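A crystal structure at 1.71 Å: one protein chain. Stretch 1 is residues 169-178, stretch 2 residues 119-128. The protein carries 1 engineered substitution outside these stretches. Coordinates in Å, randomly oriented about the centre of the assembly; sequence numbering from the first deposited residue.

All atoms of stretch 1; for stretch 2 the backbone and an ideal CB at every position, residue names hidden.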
# COMPACT_ATOMS: atom_id res chain seq x y z
N GLY A 169 -25.89 30.79 -15.69
CA GLY A 169 -24.77 31.67 -15.36
C GLY A 169 -23.43 31.13 -15.86
O GLY A 169 -22.44 31.32 -15.16
N VAL A 170 -23.40 30.62 -17.09
CA VAL A 170 -22.13 30.11 -17.71
C VAL A 170 -21.99 30.71 -19.09
O VAL A 170 -22.91 31.24 -19.58
CB VAL A 170 -22.09 28.55 -17.78
CG1 VAL A 170 -22.21 27.96 -16.41
CG2 VAL A 170 -23.20 27.96 -18.63
N SER A 171 -20.78 30.74 -19.57
CA SER A 171 -20.49 31.09 -20.97
C SER A 171 -20.21 29.82 -21.72
O SER A 171 -19.69 28.87 -21.18
CB SER A 171 -19.21 31.93 -20.97
OG SER A 171 -19.45 33.13 -20.32
N ARG A 172 -20.48 29.85 -23.00
CA ARG A 172 -20.11 28.72 -23.86
C ARG A 172 -18.59 28.56 -23.80
O ARG A 172 -17.83 29.51 -23.61
CB ARG A 172 -20.55 28.93 -25.29
CG ARG A 172 -19.89 30.03 -26.08
CD ARG A 172 -20.31 30.05 -27.59
NE ARG A 172 -19.41 29.13 -28.32
CZ ARG A 172 -19.71 27.94 -28.87
NH1 ARG A 172 -20.98 27.44 -28.84
NH2 ARG A 172 -18.73 27.24 -29.44
N VAL A 173 -18.14 27.33 -24.03
CA VAL A 173 -16.73 27.08 -24.17
C VAL A 173 -16.38 26.98 -25.67
O VAL A 173 -17.25 26.74 -26.52
CB VAL A 173 -16.24 25.85 -23.40
CG1 VAL A 173 -16.45 26.13 -21.91
CG2 VAL A 173 -16.91 24.56 -23.85
N ASN A 174 -15.11 27.16 -25.98
CA ASN A 174 -14.65 27.28 -27.37
C ASN A 174 -14.29 25.90 -27.98
O ASN A 174 -13.22 25.74 -28.65
CB ASN A 174 -13.44 28.24 -27.39
CG ASN A 174 -13.01 28.67 -28.79
OD1 ASN A 174 -11.81 29.00 -29.01
ND2 ASN A 174 -13.94 28.75 -29.72
N PHE A 175 -15.09 24.89 -27.73
CA PHE A 175 -15.01 23.63 -28.43
C PHE A 175 -16.37 23.02 -28.36
O PHE A 175 -17.21 23.55 -27.66
CB PHE A 175 -13.89 22.74 -27.88
CG PHE A 175 -14.00 22.35 -26.41
CD1 PHE A 175 -14.79 21.26 -25.99
CD2 PHE A 175 -13.36 23.09 -25.43
CE1 PHE A 175 -14.88 20.90 -24.66
CE2 PHE A 175 -13.40 22.70 -24.07
CZ PHE A 175 -14.16 21.59 -23.69
N ASN A 176 -16.60 21.97 -29.15
CA ASN A 176 -17.94 21.36 -29.24
C ASN A 176 -17.76 19.91 -28.78
O ASN A 176 -16.64 19.40 -28.77
CB ASN A 176 -18.40 21.29 -30.70
CG ASN A 176 -18.42 22.67 -31.44
OD1 ASN A 176 -19.10 23.60 -31.02
ND2 ASN A 176 -17.66 22.75 -32.58
N PHE A 177 -18.85 19.22 -28.54
CA PHE A 177 -18.85 17.79 -28.23
C PHE A 177 -19.15 16.98 -29.49
O PHE A 177 -20.18 17.26 -30.19
CB PHE A 177 -19.89 17.47 -27.17
CG PHE A 177 -19.78 18.35 -25.96
CD1 PHE A 177 -20.84 19.10 -25.53
CD2 PHE A 177 -18.58 18.43 -25.29
CE1 PHE A 177 -20.71 19.95 -24.42
CE2 PHE A 177 -18.46 19.23 -24.17
CZ PHE A 177 -19.51 20.02 -23.75
N THR A 178 -18.25 16.08 -29.83
CA THR A 178 -18.41 15.17 -30.94
C THR A 178 -19.49 14.09 -30.68
O THR A 178 -20.27 13.73 -31.57
CB THR A 178 -17.04 14.51 -31.25
OG1 THR A 178 -16.09 15.54 -31.43
CG2 THR A 178 -17.10 13.64 -32.50
N UNK A 119 -18.70 22.47 -13.50
CA UNK A 119 -18.35 21.70 -14.75
C UNK A 119 -17.93 22.57 -15.89
O UNK A 119 -16.90 22.33 -16.53
CB UNK A 119 -19.54 20.86 -15.22
N UNK A 120 -18.67 23.68 -16.15
CA UNK A 120 -18.28 24.58 -17.23
C UNK A 120 -16.92 25.24 -16.95
O UNK A 120 -16.14 25.46 -17.86
CB UNK A 120 -19.35 25.65 -17.43
N UNK A 121 -16.60 25.51 -15.67
CA UNK A 121 -15.28 26.05 -15.37
C UNK A 121 -14.14 25.09 -15.65
O UNK A 121 -13.08 25.48 -16.19
CB UNK A 121 -15.22 26.48 -13.90
N UNK A 122 -14.39 23.78 -15.40
CA UNK A 122 -13.39 22.74 -15.76
C UNK A 122 -13.26 22.65 -17.26
O UNK A 122 -12.14 22.51 -17.76
CB UNK A 122 -13.78 21.37 -15.19
N UNK A 123 -14.35 22.81 -18.00
CA UNK A 123 -14.25 22.76 -19.49
C UNK A 123 -13.48 23.99 -20.00
O UNK A 123 -12.66 23.90 -20.88
CB UNK A 123 -15.64 22.71 -20.13
N UNK A 124 -13.79 25.18 -19.46
CA UNK A 124 -13.10 26.38 -19.78
C UNK A 124 -11.61 26.30 -19.48
O UNK A 124 -10.79 26.67 -20.28
CB UNK A 124 -13.73 27.55 -19.02
N UNK A 125 -11.25 25.78 -18.30
CA UNK A 125 -9.87 25.51 -18.00
C UNK A 125 -9.22 24.65 -19.08
O UNK A 125 -8.13 24.96 -19.59
CB UNK A 125 -9.76 24.83 -16.63
N UNK A 126 -9.88 23.57 -19.43
CA UNK A 126 -9.30 22.68 -20.44
C UNK A 126 -9.16 23.40 -21.80
O UNK A 126 -8.20 23.14 -22.56
CB UNK A 126 -10.16 21.43 -20.59
N UNK A 127 -10.10 24.26 -22.14
CA UNK A 127 -9.98 24.98 -23.40
C UNK A 127 -8.75 25.88 -23.40
O UNK A 127 -8.19 26.10 -24.43
CB UNK A 127 -11.24 25.81 -23.66
N UNK A 128 -8.31 26.41 -22.26
CA UNK A 128 -7.14 27.27 -22.14
C UNK A 128 -5.83 26.46 -22.08
O UNK A 128 -4.80 26.87 -22.66
CB UNK A 128 -7.27 28.15 -20.89

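Stretch 2 is helical throughout, and stretch 1 runs past it as an irregular segment. The CA atoms of V170 and position 120 lie 6.8 Å apart, and those of V173 and position 124 lie 5.7 Å apart.

Position 119 has helical backbone angles and nothing of stretch 1 within reach of its CB. Stretch 1 sets no preference here. The residue is I119.

Position 120 points its CB toward stretch 1. The ideal CB is 3.8 Å from V170 CG1, and V173 CG1 lies further on at 5.4 Å. Two valines favour an apolar side chain, aliphatic or aromatic. The residue is F120. V170 lies over one face of its ring, with V170 CG2 3.9 Å from the centroid of the F120 ring, a CH-pi contact almost on the ring normal. F120 CD2 also approaches V173 CG1 at 4.2 Å.

Position 121 points away and position 122 is out of reach. Many residues would fit either one as far as stretch 1 is concerned. They are A121 and S122. S122 OG turns back to its own helix and donates to I119 O at 2.8 Å.

Position 123 points toward stretch 1. Its ideal CB is 3.9 Å from V173 CG1 and 4.0 Å from F175 CZ. The surroundings are hydrocarbon, so leucine, isoleucine, valine or methionine would be reasonable. The residue is L123. Its CB packs on V173 CG1 at 3.9 Å, and its CD1 reaches F177 CZ at 4.1 Å, at the edge of that ring.

Position 124 points sideways, with its ideal CB 4.2 Å from V173 CG1. Further out, the carbonyl oxygens of S171 and R172 offer two acceptors. A long donor such as lysine or arginine would suit, and arginine can serve both at once. The residue is R124. R124 NH1 donates to R172 O at 2.9 Å, nearly straight. R124 NH2 donates to S171 O at 2.5 Å, which is very short. S171 CB and V173 CG1 cover opposite faces of the guanidinium. A water accepts from R124 NH2 at 2.4 Å and from S171 N at 3.1 Å, so it links the two stretches.

Position 125 is out of reach, and stretch 1 does not restrict it. The residue is W125.

Position 126 points toward stretch 1, but its ideal CB is still 4.9 Å from F175 CE2. An apolar side chain would suit the nearby ring, though the constraint is loose. The residue is L126, which makes no close contact.

Position 127 points toward stretch 1. Its ideal CB is 3.8 Å from F175 CE2 and 4.7 Å from N174 N. The closeness of the ring suggests a small residue, such as alanine, serine or threonine. The residue is S127. Its CB meets the edge of the F175 ring. Its OG donates to R124 O at 2.7 Å and accepts from a water at 2.7 Å; the same water accepts from N174 N at 3.0 Å.

Position 128 is out of reach of stretch 1, which leaves the choice open. The residue is H128.

Stretch 2, residues 119-128: IFASLRWLSH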
# COMPACT_ATOMS: atom_id res chain seq x y z
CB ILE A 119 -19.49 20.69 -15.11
CG1 ILE A 119 -19.74 19.67 -14.05
CG2 ILE A 119 -19.23 20.04 -16.41
CD1 ILE A 119 -21.06 18.89 -14.11
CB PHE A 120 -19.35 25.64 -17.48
CG PHE A 120 -20.31 25.24 -18.54
CD1 PHE A 120 -21.42 24.45 -18.17
CD2 PHE A 120 -20.09 25.57 -19.86
CE1 PHE A 120 -22.30 24.02 -19.14
CE2 PHE A 120 -20.96 25.15 -20.86
CZ PHE A 120 -22.01 24.33 -20.50
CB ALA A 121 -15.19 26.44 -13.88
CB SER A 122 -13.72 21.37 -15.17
OG SER A 122 -14.80 20.70 -15.79
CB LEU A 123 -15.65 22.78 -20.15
CG LEU A 123 -16.62 21.67 -19.75
CD1 LEU A 123 -17.98 21.87 -20.43
CD2 LEU A 123 -16.13 20.37 -20.12
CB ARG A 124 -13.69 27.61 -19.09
CG ARG A 124 -13.26 28.91 -19.75
CD ARG A 124 -14.14 30.15 -19.30
NE ARG A 124 -15.54 29.74 -19.12
CZ ARG A 124 -16.43 29.59 -20.09
NH1 ARG A 124 -16.13 29.97 -21.34
NH2 ARG A 124 -17.64 29.09 -19.81
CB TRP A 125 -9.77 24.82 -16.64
CG TRP A 125 -8.35 24.70 -16.15
CD1 TRP A 125 -7.67 25.55 -15.33
CD2 TRP A 125 -7.45 23.64 -16.44
NE1 TRP A 125 -6.41 25.10 -15.10
CE2 TRP A 125 -6.26 23.89 -15.71
CE3 TRP A 125 -7.55 22.46 -17.19
CZ2 TRP A 125 -5.14 23.06 -15.81
CZ3 TRP A 125 -6.45 21.63 -17.22
CH2 TRP A 125 -5.27 21.96 -16.59
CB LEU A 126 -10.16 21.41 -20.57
CG LEU A 126 -9.49 20.22 -21.29
CD1 LEU A 126 -8.35 19.64 -20.49
CD2 LEU A 126 -10.55 19.11 -21.51
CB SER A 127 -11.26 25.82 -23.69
OG SER A 127 -11.32 26.97 -22.89
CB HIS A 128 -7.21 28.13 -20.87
CG HIS A 128 -8.36 29.08 -20.87
ND1 HIS A 128 -8.93 29.60 -19.70
CD2 HIS A 128 -9.12 29.50 -21.87
CE1 HIS A 128 -9.87 30.45 -20.03
NE2 HIS A 128 -10.02 30.40 -21.34
O HOH W 1 -18.73 29.48 -17.69
O HOH W 2 -13.49 28.31 -23.73
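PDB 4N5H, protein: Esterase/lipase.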